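Capsular polysaccharide biosynthesis protein (Burkholderia pseudomallei, PDB 4BQN) binds coenzyme A and probably acts as an acetyltransferase in the biosynthesis of the capsular polysaccharide. Local coordinates at residues A123-A126 and G127-M131; M22-C26 and P27-R31; Q66-S69 and E70-G74; I180-T183 and D184-A188; E55-P58 and K59-L62. The protein carries 1 engineered substitution. One frame throughout, in Å; residues are numbered along the deposited sequence. Where two conformers were deposited one is given.

Contact 1 (A123-A126 and G127-M131); sequences ALIA and GAVVM
The carbonyl oxygen of Ile125 receives Val129 N at 2.8 Å, the shortest of four backbone bonds here, with an N-H...O angle of 163° and the donor lying nearly along the C=O axis. One residue earlier, Ala128 N reaches Leu124 O at 2.9 Å. Gly127 N to Ala123 O and Val130 N to Ala126 O, both 3.1 Å, complete the ladder, and in both the donor N is tilted by 20° or more from the carbonyl plane. Val129 also touches its acceptor with carbon: CG2 lies 3.4 Å from Ile125 O. This methyl is placed there by a first torsion of 167°, which sends CG1 anti to the backbone N and leaves CG2 beside it. The same branch meets Ile125 CG2 at 4.3 Å, so the two beta-branched side chains run one turn apart along one flank. Val130 repeats the pattern, its CG2 resting 3.4 Å from Ala126 O. All this is the i to i+4 pattern of a regular alpha-helix, the two-turn helix 123-130, which follows the short strand 121-122. Three helices near the C-terminal end of the chain pack against it: Ile125 and Val129 lie on Phe277 of helix 269-281, Ala126 meets Val288 and Phe291 of helix 285-296, and Leu124 packs on Val302 and Leu306 of helix 300-310. At the helix start, the side-chain OD1 of Asp122 accepts from Ile125 N. Ala128 CB lies 3.4 Å from Ile125 O, and its methyl shares Tyr138 of helix 135-140 with Leu124 and Ile125.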
# COMPACT_ATOMS: atom_id res chain seq x y z
N ALA A 123 -5.56 9.63 -10.92
CA ALA A 123 -6.12 9.01 -12.11
C ALA A 123 -7.40 9.68 -12.59
O ALA A 123 -7.69 9.63 -13.78
CB ALA A 123 -6.34 7.53 -11.88
N LEU A 124 -8.17 10.29 -11.69
CA LEU A 124 -9.36 10.99 -12.17
C LEU A 124 -8.94 12.19 -13.02
O LEU A 124 -9.57 12.48 -14.02
CB LEU A 124 -10.28 11.40 -11.02
CG LEU A 124 -11.66 11.88 -11.49
CD1 LEU A 124 -12.43 10.79 -12.23
CD2 LEU A 124 -12.45 12.37 -10.29
N ILE A 125 -7.87 12.87 -12.61
CA ILE A 125 -7.29 13.94 -13.43
C ILE A 125 -6.88 13.41 -14.81
O ILE A 125 -7.13 14.06 -15.81
CB ILE A 125 -6.16 14.68 -12.68
CG1 ILE A 125 -6.81 15.54 -11.61
CG2 ILE A 125 -5.32 15.53 -13.63
CD1 ILE A 125 -5.86 16.35 -10.76
N ALA A 126 -6.26 12.23 -14.85
CA ALA A 126 -5.95 11.62 -16.15
C ALA A 126 -7.20 11.50 -17.04
O ALA A 126 -7.16 11.85 -18.22
CB ALA A 126 -5.26 10.27 -15.99
N GLY A 127 -8.31 11.04 -16.46
CA GLY A 127 -9.57 10.97 -17.20
C GLY A 127 -10.07 12.32 -17.67
O GLY A 127 -10.56 12.46 -18.79
N ALA A 128 -9.94 13.33 -16.81
CA ALA A 128 -10.31 14.69 -17.17
C ALA A 128 -9.46 15.22 -18.33
O ALA A 128 -9.99 15.86 -19.25
CB ALA A 128 -10.20 15.60 -15.95
N VAL A 129 -8.15 14.96 -18.30
CA VAL A 129 -7.25 15.36 -19.39
C VAL A 129 -7.70 14.73 -20.71
O VAL A 129 -7.78 15.41 -21.74
CB VAL A 129 -5.79 14.98 -19.06
CG1 VAL A 129 -4.88 15.09 -20.28
CG2 VAL A 129 -5.26 15.86 -17.93
N VAL A 130 -8.03 13.44 -20.68
CA VAL A 130 -8.52 12.75 -21.87
C VAL A 130 -9.82 13.38 -22.40
O VAL A 130 -9.99 13.49 -23.62
CB VAL A 130 -8.69 11.23 -21.63
CG1 VAL A 130 -9.39 10.55 -22.80
CG2 VAL A 130 -7.34 10.59 -21.38
N MET A 131 -10.70 13.80 -21.49
CA MET A 131 -12.02 14.39 -21.75
C MET A 131 -11.94 15.88 -22.15
O MET A 131 -12.98 16.53 -22.35
CB MET A 131 -12.84 14.27 -20.45
CG MET A 131 -14.36 14.32 -20.57
SD MET A 131 -15.18 14.14 -18.96
CE MET A 131 -16.90 14.29 -19.45

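Contact 2 (M22-C26 and P27-R31); sequences MLNSC and PTFAR
Past the end of the helix that holds Met22 and Leu23, the chain turns through Ser25 and an extended Cys26 and starts helix 27-32 at Pro27, bringing the CA atoms of Asn24 and Ala30 within 5.2 Å. Leu23 and Phe29 form the main side-chain contact across this corner. Leu23 CB stands over one face of the Phe29 ring in a CH-pi contact, 3.9 Å from the centroid and 19° off the ring normal. CB is offset from the ring centre toward the rim, nearest to CE2 of Phe29. A first torsion of -178° carries the ring of Phe29 away from its own backbone N and back against Leu23, where CD2 also comes 3.3 Å from Leu23 O. Asn24 OD1 lies at the ring edge, 4.0 Å from CE2, with the amide plane turned 35° from the ring, and the same OD1 is hydrogen-bonded to Tyr8 OH. Phe29 is further enclosed by aromatics, stacked with Trp33 and edge-to-face with Tyr8. Cys26 serves the new helix with two groups. Its carbonyl oxygen takes Ala30 N at 2.9 Å in a straight bond, while SG accepts weakly from Phe29 N at 3.7 Å. Ala30 CB touches Asn24 O at 3.6 Å and also its own acceptor, Cys26 O. On the other helix, Met22 O is gripped twice by Ser25, through N and through OG at 2.8 Å. Together these features make a tight helix-to-helix corner, with Cys26 as a thiol N-cap and proline in the first turn of the helix it opens.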
# COMPACT_ATOMS: atom_id res chain seq x y z
N MET A 22 8.80 -2.49 12.99
CA MET A 22 7.76 -2.53 13.99
C MET A 22 7.95 -3.72 14.93
O MET A 22 7.91 -3.56 16.14
CB MET A 22 6.38 -2.56 13.31
CG MET A 22 5.21 -2.37 14.26
SD MET A 22 5.24 -0.80 15.12
CE MET A 22 4.66 0.33 13.85
N LEU A 23 8.17 -4.91 14.36
CA LEU A 23 8.40 -6.11 15.19
C LEU A 23 9.58 -5.96 16.13
O LEU A 23 9.49 -6.31 17.32
CB LEU A 23 8.58 -7.35 14.32
CG LEU A 23 7.28 -7.86 13.66
CD1 LEU A 23 7.64 -8.83 12.55
CD2 LEU A 23 6.34 -8.50 14.69
N ASN A 24 10.68 -5.39 15.63
CA ASN A 24 11.88 -5.20 16.45
C ASN A 24 11.64 -4.26 17.62
O ASN A 24 12.37 -4.30 18.60
CB ASN A 24 13.02 -4.66 15.58
CG ASN A 24 13.64 -5.72 14.70
OD1 ASN A 24 13.34 -6.91 14.80
ND2 ASN A 24 14.53 -5.28 13.81
N SER A 25 10.60 -3.42 17.53
CA SER A 25 10.27 -2.49 18.61
C SER A 25 9.45 -3.11 19.75
O SER A 25 9.22 -2.45 20.76
CB SER A 25 9.54 -1.25 18.05
OG SER A 25 8.15 -1.46 17.90
N CYS A 26 9.05 -4.37 19.61
CA CYS A 26 8.37 -5.11 20.67
C CYS A 26 9.42 -5.88 21.48
O CYS A 26 10.09 -6.76 20.93
CB CYS A 26 7.37 -6.09 20.06
SG CYS A 26 6.63 -7.18 21.30
N PRO A 27 9.58 -5.54 22.78
CA PRO A 27 10.65 -6.15 23.57
C PRO A 27 10.57 -7.67 23.64
O PRO A 27 11.60 -8.35 23.63
CB PRO A 27 10.49 -5.52 24.97
CG PRO A 27 9.80 -4.22 24.71
CD PRO A 27 8.89 -4.46 23.53
N THR A 28 9.36 -8.23 23.69
CA THR A 28 9.21 -9.68 23.78
C THR A 28 9.65 -10.35 22.48
O THR A 28 10.33 -11.39 22.50
CB THR A 28 7.78 -10.06 24.19
OG1 THR A 28 7.51 -9.48 25.48
CG2 THR A 28 7.60 -11.56 24.30
N PHE A 29 9.29 -9.75 21.34
CA PHE A 29 9.74 -10.26 20.05
C PHE A 29 11.26 -10.14 19.93
O PHE A 29 11.94 -11.10 19.53
CB PHE A 29 9.06 -9.51 18.90
CG PHE A 29 9.45 -10.02 17.54
CD1 PHE A 29 8.75 -11.07 16.94
CD2 PHE A 29 10.52 -9.46 16.87
CE1 PHE A 29 9.12 -11.54 15.69
CE2 PHE A 29 10.90 -9.92 15.63
CZ PHE A 29 10.20 -10.96 15.04
N ALA A 30 11.79 -8.97 20.27
CA ALA A 30 13.23 -8.69 20.13
C ALA A 30 14.10 -9.55 21.05
O ALA A 30 15.27 -9.78 20.75
CB ALA A 30 13.52 -7.21 20.34
N ARG A 31 13.52 -10.05 22.14
CA ARG A 31 14.19 -10.99 23.04
C ARG A 31 14.53 -12.29 22.30
O ARG A 31 15.56 -12.92 22.56
CB ARG A 31 13.30 -11.27 24.27
CG ARG A 31 13.83 -12.30 25.26
CD ARG A 31 12.72 -12.78 26.19
NE ARG A 31 11.69 -13.52 25.46
CZ ARG A 31 10.43 -13.67 25.85
NH1 ARG A 31 10.00 -13.14 26.99
NH2 ARG A 31 9.59 -14.36 25.08

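Contact 3 (Q66-S69 and E70-G74); sequences QPVS and EGYRG. With COA (coenzyme A), chain C.
This contact forms part of the coenzyme A pocket, at the loop that leaves strand 62-65 of the parallel sheet and enters the weakly bonded helical turn 70-73. Ser69 is the N-cap of that turn and also binds coenzyme A. Its backbone N donates to O5A of coenzyme A at 2.8 Å, and its hydroxyl OG donates to O4A, also at 2.8 Å. One phosphate of the pyrophosphate is thereby gripped by two groups of a single residue, close to the start of the turn, whose N-terminal end may modestly favour the negative charge. With a first torsion of 72°, OG sits between the backbone N and the carbonyl carbon, where it faces the phosphate and the turn at once. The capping bond from Tyr72 N to Ser69 OG is weak at 3.2 Å, as is the backbone bond from the same N to Ser69 O at 3.5 Å. Tyr72 turns its ring to the pantetheine arm. The methyl CEP of coenzyme A stands over the ring centre, 3.3 Å above the plane, and Arg73 CG covers the opposite face nearer the rim. Val68 CG1 comes obliquely to the same ring, 3.8 Å from CD2. Asn172, Arg167, Arg294 and Tyr97 supply further hydrogen bonds to coenzyme A, and Asn172 also touches Ser69. The guanidinium of Arg73 is held elsewhere, by the carbonyl oxygens of Cys41 and Ala44. One water bridges the two ends of the turn, donating to Ser69 O at 2.7 Å and to Gly74 O while accepting from Arg73 N.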
# COMPACT_ATOMS: atom_id res chain seq x y z
N GLN A 66 5.86 -11.17 1.85
CA GLN A 66 4.63 -10.88 1.13
C GLN A 66 4.68 -11.58 -0.22
O GLN A 66 5.76 -11.75 -0.80
CB GLN A 66 4.49 -9.38 0.94
CG GLN A 66 4.39 -8.65 2.27
CD GLN A 66 4.17 -7.16 2.14
OE1 GLN A 66 4.95 -6.47 1.48
NE2 GLN A 66 3.12 -6.65 2.77
N PRO A 67 3.51 -11.98 -0.74
CA PRO A 67 3.50 -12.60 -2.07
C PRO A 67 4.08 -11.70 -3.17
O PRO A 67 3.74 -10.52 -3.26
CB PRO A 67 2.01 -12.84 -2.32
CG PRO A 67 1.43 -13.05 -0.95
CD PRO A 67 2.17 -12.01 -0.13
N VAL A 68 4.98 -12.25 -3.99
CA VAL A 68 5.56 -11.52 -5.13
C VAL A 68 5.63 -12.48 -6.30
O VAL A 68 6.31 -13.51 -6.23
CB VAL A 68 6.99 -10.98 -4.83
CG1 VAL A 68 7.53 -10.24 -6.06
CG2 VAL A 68 7.00 -10.06 -3.62
N SER A 69 4.95 -12.13 -7.38
CA SER A 69 4.85 -12.98 -8.56
C SER A 69 6.18 -13.09 -9.30
O SER A 69 7.04 -12.21 -9.20
CB SER A 69 3.80 -12.44 -9.54
OG SER A 69 4.29 -11.25 -10.16
N GLU A 70 6.32 -14.15 -10.09
CA GLU A 70 7.46 -14.30 -10.99
C GLU A 70 7.44 -13.24 -12.09
O GLU A 70 8.50 -12.79 -12.53
CB GLU A 70 7.50 -15.71 -11.59
CG GLU A 70 8.54 -15.86 -12.70
CD GLU A 70 8.92 -17.31 -12.98
OE1 GLU A 70 8.89 -18.14 -12.05
OE2 GLU A 70 9.27 -17.59 -14.15
N GLY A 71 6.25 -12.82 -12.51
CA GLY A 71 6.12 -11.85 -13.59
C GLY A 71 6.57 -10.44 -13.23
O GLY A 71 6.84 -9.64 -14.13
N TYR A 72 6.68 -10.13 -11.94
CA TYR A 72 7.07 -8.80 -11.51
C TYR A 72 8.46 -8.40 -12.02
O TYR A 72 8.60 -7.42 -12.77
CB TYR A 72 6.99 -8.70 -9.98
CG TYR A 72 7.52 -7.40 -9.40
CD1 TYR A 72 7.01 -6.16 -9.84
CD2 TYR A 72 8.52 -7.41 -8.44
CE1 TYR A 72 7.50 -4.97 -9.32
CE2 TYR A 72 9.00 -6.22 -7.91
CZ TYR A 72 8.49 -5.02 -8.36
OH TYR A 72 8.96 -3.85 -7.84
N ARG A 73 9.47 -9.16 -11.63
CA ARG A 73 10.86 -8.85 -12.03
C ARG A 73 11.64 -10.09 -12.45
O ARG A 73 12.82 -10.00 -12.80
CB ARG A 73 11.63 -8.14 -10.91
CG ARG A 73 11.24 -6.68 -10.74
CD ARG A 73 12.05 -6.02 -9.63
NE ARG A 73 13.46 -5.92 -10.00
CZ ARG A 73 14.48 -5.78 -9.15
NH1 ARG A 73 14.27 -5.72 -7.84
NH2 ARG A 73 15.73 -5.69 -9.60
N GLY A 74 10.99 -11.25 -12.40
CA GLY A 74 11.65 -12.52 -12.70
C GLY A 74 11.59 -13.48 -11.53
O GLY A 74 11.33 -13.09 -10.39
N1A COA C . -6.38 -3.67 -4.95
C2A COA C . -6.08 -3.15 -6.17
N3A COA C . -4.86 -3.25 -6.71
C4A COA C . -3.89 -3.93 -6.06
C5A COA C . -4.15 -4.53 -4.76
C6A COA C . -5.50 -4.36 -4.21
N6A COA C . -5.80 -4.89 -3.01
N7A COA C . -3.02 -5.14 -4.33
C8A COA C . -2.10 -4.95 -5.30
N9A COA C . -2.61 -4.21 -6.31
C1B COA C . -1.97 -3.82 -7.58
C2B COA C . -0.48 -3.54 -7.50
O2B COA C . -0.26 -2.18 -7.13
C3B COA C . -0.08 -3.86 -8.93
O3B COA C . -0.50 -2.74 -9.74
P3B COA C . -0.01 -2.56 -11.26
O7A COA C . -0.54 -1.19 -11.63
O8A COA C . 1.49 -2.61 -11.18
O9A COA C . -0.62 -3.69 -12.05
C4B COA C . -0.95 -5.06 -9.27
O4B COA C . -2.09 -4.98 -8.41
C5B COA C . -0.26 -6.41 -9.10
O5B COA C . 0.22 -6.48 -7.76
P1A COA C . 0.02 -7.76 -6.86
O1A COA C . 0.51 -7.39 -5.49
O2A COA C . -1.37 -8.30 -6.97
O3A COA C . 0.96 -8.90 -7.48
P2A COA C . 2.54 -9.04 -7.79
O4A COA C . 2.68 -9.14 -9.29
O5A COA C . 3.00 -10.21 -6.97
O6A COA C . 3.23 -7.69 -7.31
CBP COA C . 4.13 -5.95 -5.93
CCP COA C . 3.66 -7.40 -5.97
CDP COA C . 4.59 -5.58 -4.53
CEP COA C . 5.34 -5.82 -6.84
CAP COA C . 2.95 -5.06 -6.40
OAP COA C . 1.92 -5.05 -5.41
C9P COA C . 3.25 -3.62 -6.78
O9P COA C . 3.65 -3.34 -7.90
N8P COA C . 3.01 -2.66 -5.88
C7P COA C . 3.20 -1.25 -6.17
C6P COA C . 4.65 -0.79 -6.19
C5P COA C . 5.24 -1.02 -4.83
O5P COA C . 5.80 -2.08 -4.55
N4P COA C . 5.11 -0.02 -3.98
C3P COA C . 5.62 -0.10 -2.64
C2P COA C . 4.49 0.13 -1.66
S1P COA C . 4.98 -0.54 -0.12
O HOH W 1 9.54 -11.14 -9.58

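Contact 4 (I180-T183 and D184-A188); sequences ISVT and DFILA
This is a helix start: the extended residues Ile180 and Ser181 lead to Val182, the N-cap residue, where the chain turns into the short surface helix 183-189, which lies against helices 153-167 and 204-217. The first turn is closed by two backbone bonds. Ile186 N donates to Val182 O at 2.9 Å, and Leu187 N donates to Thr183 O at 3.1 Å with an N-H...O angle of 172°. Val182 has no side-chain acceptor, so it contributes its carbonyl and hydrocarbon. The CG2 branch does the touching: a first torsion of -74° puts CG1 beside the backbone N and CG2 between that N and the carbonyl carbon, where it meets Ile186 CD1 at 3.9 Å. The two side chains cross at a slant. Ile186 also covers the accepting oxygen, with CG1 3.4 Å from Val182 O. From another direction Phe185 CB approaches the same oxygen at 3.4 Å, before its ring swings away. Phe185 and Val182 both rest on Arg213 of helix 204-217, while Leu187 touches Glu157 and Val161 of helix 153-167. Gln96 fastens the entry to the helix with both ends of its amide, OE1 accepting from Val182 N and NE2 bonded to Thr183 OG1. The side chain of Thr183 lies about 9 Å from the bound coenzyme A. Leu187 takes a position one turn after Thr183, with its CB 3.9 Å from Thr183 O.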
# COMPACT_ATOMS: atom_id res chain seq x y z
N ILE A 180 -1.23 -14.47 7.10
CA ILE A 180 -1.44 -13.41 8.08
C ILE A 180 -2.07 -12.21 7.37
O ILE A 180 -1.45 -11.64 6.47
CB ILE A 180 -0.10 -13.01 8.74
CG1 ILE A 180 0.53 -14.20 9.49
CG2 ILE A 180 -0.31 -11.84 9.70
CD1 ILE A 180 2.04 -14.12 9.60
N SER A 181 -3.29 -11.84 7.77
CA SER A 181 -4.04 -10.74 7.15
C SER A 181 -4.81 -9.90 8.16
O SER A 181 -5.06 -10.33 9.29
CB SER A 181 -5.02 -11.28 6.11
OG SER A 181 -4.37 -11.98 5.07
N VAL A 182 -5.20 -8.71 7.72
CA VAL A 182 -5.95 -7.77 8.56
C VAL A 182 -7.17 -7.19 7.82
O VAL A 182 -7.62 -6.09 8.13
CB VAL A 182 -5.07 -6.60 9.08
CG1 VAL A 182 -4.14 -7.09 10.18
CG2 VAL A 182 -4.28 -5.95 7.96
N THR A 183 -7.74 -7.97 6.91
CA THR A 183 -8.85 -7.50 6.08
C THR A 183 -10.07 -7.03 6.90
O THR A 183 -10.61 -5.94 6.65
CB THR A 183 -9.28 -8.57 5.07
OG1 THR A 183 -8.13 -8.99 4.32
CG2 THR A 183 -10.35 -8.02 4.11
N ASP A 184 -10.50 -7.84 7.87
CA ASP A 184 -11.68 -7.49 8.67
C ASP A 184 -11.42 -6.24 9.50
O ASP A 184 -12.29 -5.39 9.64
CB ASP A 184 -12.09 -8.67 9.58
CG ASP A 184 -12.45 -9.92 8.80
OD1 ASP A 184 -13.04 -9.81 7.70
OD2 ASP A 184 -12.14 -11.03 9.28
N PHE A 185 -10.21 -6.14 10.03
CA PHE A 185 -9.79 -4.97 10.77
C PHE A 185 -9.87 -3.70 9.91
O PHE A 185 -10.40 -2.68 10.34
CB PHE A 185 -8.37 -5.16 11.31
CG PHE A 185 -7.86 -3.98 12.08
CD1 PHE A 185 -8.22 -3.78 13.40
CD2 PHE A 185 -7.05 -3.02 11.45
CE1 PHE A 185 -7.76 -2.68 14.11
CE2 PHE A 185 -6.59 -1.91 12.15
CZ PHE A 185 -6.96 -1.74 13.47
N ILE A 186 -9.34 -3.77 8.70
CA ILE A 186 -9.36 -2.59 7.83
C ILE A 186 -10.80 -2.12 7.57
O ILE A 186 -11.12 -0.95 7.77
CB ILE A 186 -8.61 -2.82 6.51
CG1 ILE A 186 -7.10 -3.04 6.79
CG2 ILE A 186 -8.81 -1.63 5.57
CD1 ILE A 186 -6.32 -3.58 5.60
N LEU A 187 -11.67 -3.03 7.14
CA LEU A 187 -13.02 -2.61 6.80
C LEU A 187 -13.72 -2.03 8.02
O LEU A 187 -14.42 -1.02 7.92
CB LEU A 187 -13.82 -3.77 6.21
CG LEU A 187 -15.28 -3.44 5.84
CD1 LEU A 187 -15.37 -2.39 4.74
CD2 LEU A 187 -16.06 -4.70 5.49
N ALA A 188 -13.55 -2.68 9.17
CA ALA A 188 -14.27 -2.28 10.37
C ALA A 188 -13.79 -0.96 10.93
O ALA A 188 -14.55 -0.26 11.58
CB ALA A 188 -14.21 -3.38 11.42

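Contact 5 (E55-P58 and K59-L62); sequences ETIP and KLDL
Lys59 sets out with CG anti to its own carbonyl carbon, chi1 -58°, and then runs extended through the remaining torsions, which lays the whole chain back along the preceding turn toward Glu55. Its methylenes CD and CE skim the carbonyl oxygen of Glu55, CE at 3.2 Å, before NZ reaches that oxygen in a weak hydrogen bond of 3.1 Å. Leu60 begins in the same way but heads inward: CG lies 3.4 Å from Thr56 O, and CD1 meets Ile57 CG1 at 4.3 Å. Both Ile57 and Leu60 go on to touch Met86. Between these side chains the backbone tightens. Lys59 N donates to Thr56 O at 3.0 Å, and Leu60 N donates to Ile57 O at 3.1 Å with an N-H...O angle of 170°. In the second of these the donor stands 60° out of the carbonyl plane, and both links span three residues, as in a 3-10 turn. Helix 46-56 thus gives way to a 3-10 turn that carries Pro58, and the chain passes through Asp61 into strand 62-65 of the parallel sheet, where Asp61 OD2 accepts from Lys7 N. Thr56 uses its hydroxyl on His52 ND1. The ammonium of Lys59 comes to the carbonyl rather than the carboxylate: NZ is 5.2 Å from Glu55 OE1, beyond a salt bridge. A positive group close to the C-terminal end of a helix should probably ease the helix dipole, and at this exposed edge the nearby carboxylate may add a modest, longer-range attraction.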
# COMPACT_ATOMS: atom_id res chain seq x y z
N GLU A 55 22.97 -17.26 0.96
CA GLU A 55 23.61 -17.02 2.26
C GLU A 55 22.65 -16.60 3.37
O GLU A 55 22.93 -16.79 4.55
CB GLU A 55 24.71 -15.96 2.12
CG GLU A 55 25.88 -16.37 1.24
CD GLU A 55 26.93 -15.28 1.09
OE1 GLU A 55 26.92 -14.31 1.88
OE2 GLU A 55 27.78 -15.39 0.18
N THR A 56 21.53 -15.98 3.01
CA THR A 56 20.60 -15.48 4.02
C THR A 56 19.52 -16.50 4.31
O THR A 56 19.40 -16.99 5.43
CB THR A 56 19.96 -14.15 3.58
OG1 THR A 56 20.98 -13.18 3.36
CG2 THR A 56 18.98 -13.64 4.64
N ILE A 57 18.72 -16.80 3.29
CA ILE A 57 17.54 -17.64 3.46
C ILE A 57 17.84 -19.04 4.02
O ILE A 57 17.13 -19.50 4.91
CB ILE A 57 16.68 -17.65 2.18
CG1 ILE A 57 16.11 -16.24 1.95
CG2 ILE A 57 15.55 -18.67 2.28
CD1 ILE A 57 15.53 -16.03 0.56
N PRO A 58 18.91 -19.71 3.54
CA PRO A 58 19.19 -21.04 4.10
C PRO A 58 19.57 -21.05 5.59
O PRO A 58 19.61 -22.11 6.21
CB PRO A 58 20.37 -21.54 3.25
CG PRO A 58 20.20 -20.81 1.95
CD PRO A 58 19.76 -19.43 2.36
N LYS A 59 19.84 -19.88 6.16
CA LYS A 59 20.16 -19.76 7.58
C LYS A 59 19.01 -19.24 8.45
O LYS A 59 19.17 -19.07 9.66
CB LYS A 59 21.41 -18.87 7.78
CG LYS A 59 22.66 -19.36 7.07
CD LYS A 59 23.81 -18.38 7.28
CE LYS A 59 24.92 -18.61 6.26
NZ LYS A 59 25.65 -17.34 5.97
N LEU A 60 17.84 -18.99 7.86
CA LEU A 60 16.74 -18.42 8.63
C LEU A 60 15.91 -19.46 9.38
O LEU A 60 15.63 -20.55 8.86
CB LEU A 60 15.80 -17.61 7.72
CG LEU A 60 16.40 -16.39 7.02
CD1 LEU A 60 15.33 -15.82 6.11
CD2 LEU A 60 16.91 -15.37 8.03
N ASP A 61 15.52 -19.11 10.60
CA ASP A 61 14.47 -19.83 11.32
C ASP A 61 13.09 -19.41 10.83
O ASP A 61 12.16 -20.22 10.81
CB ASP A 61 14.60 -19.59 12.82
CG ASP A 61 15.90 -20.11 13.37
OD1 ASP A 61 16.01 -21.34 13.50
OD2 ASP A 61 16.79 -19.30 13.65
N LEU A 62 12.96 -18.14 10.45
CA LEU A 62 11.68 -17.57 10.05
C LEU A 62 11.85 -16.66 8.85
O LEU A 62 12.72 -15.79 8.84
CB LEU A 62 11.08 -16.78 11.21
CG LEU A 62 9.83 -15.92 10.94
CD1 LEU A 62 8.64 -16.77 10.54
CD2 LEU A 62 9.51 -15.05 12.14

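How the contacts relate
All five contacts are local, yet they serve different points of the fold. Contact 1 is the buried one, a helix interior among the C-terminal helices, on the opposite side of the chain's centre from contacts 2 and 5. Contacts 2, 3 and 4 each open a helix: a weak thiol cap, a serine cap shared with phosphate, and a valine without a side-chain cap. Contact 5 closes one instead, through a 3-10 turn. Contacts 5 and 3 stand before and after strand 62-65, joining it at its two ends. Contact 3 alone touches the coenzyme and lies at the surface, whereas contacts 2, 4 and 5 are partly buried.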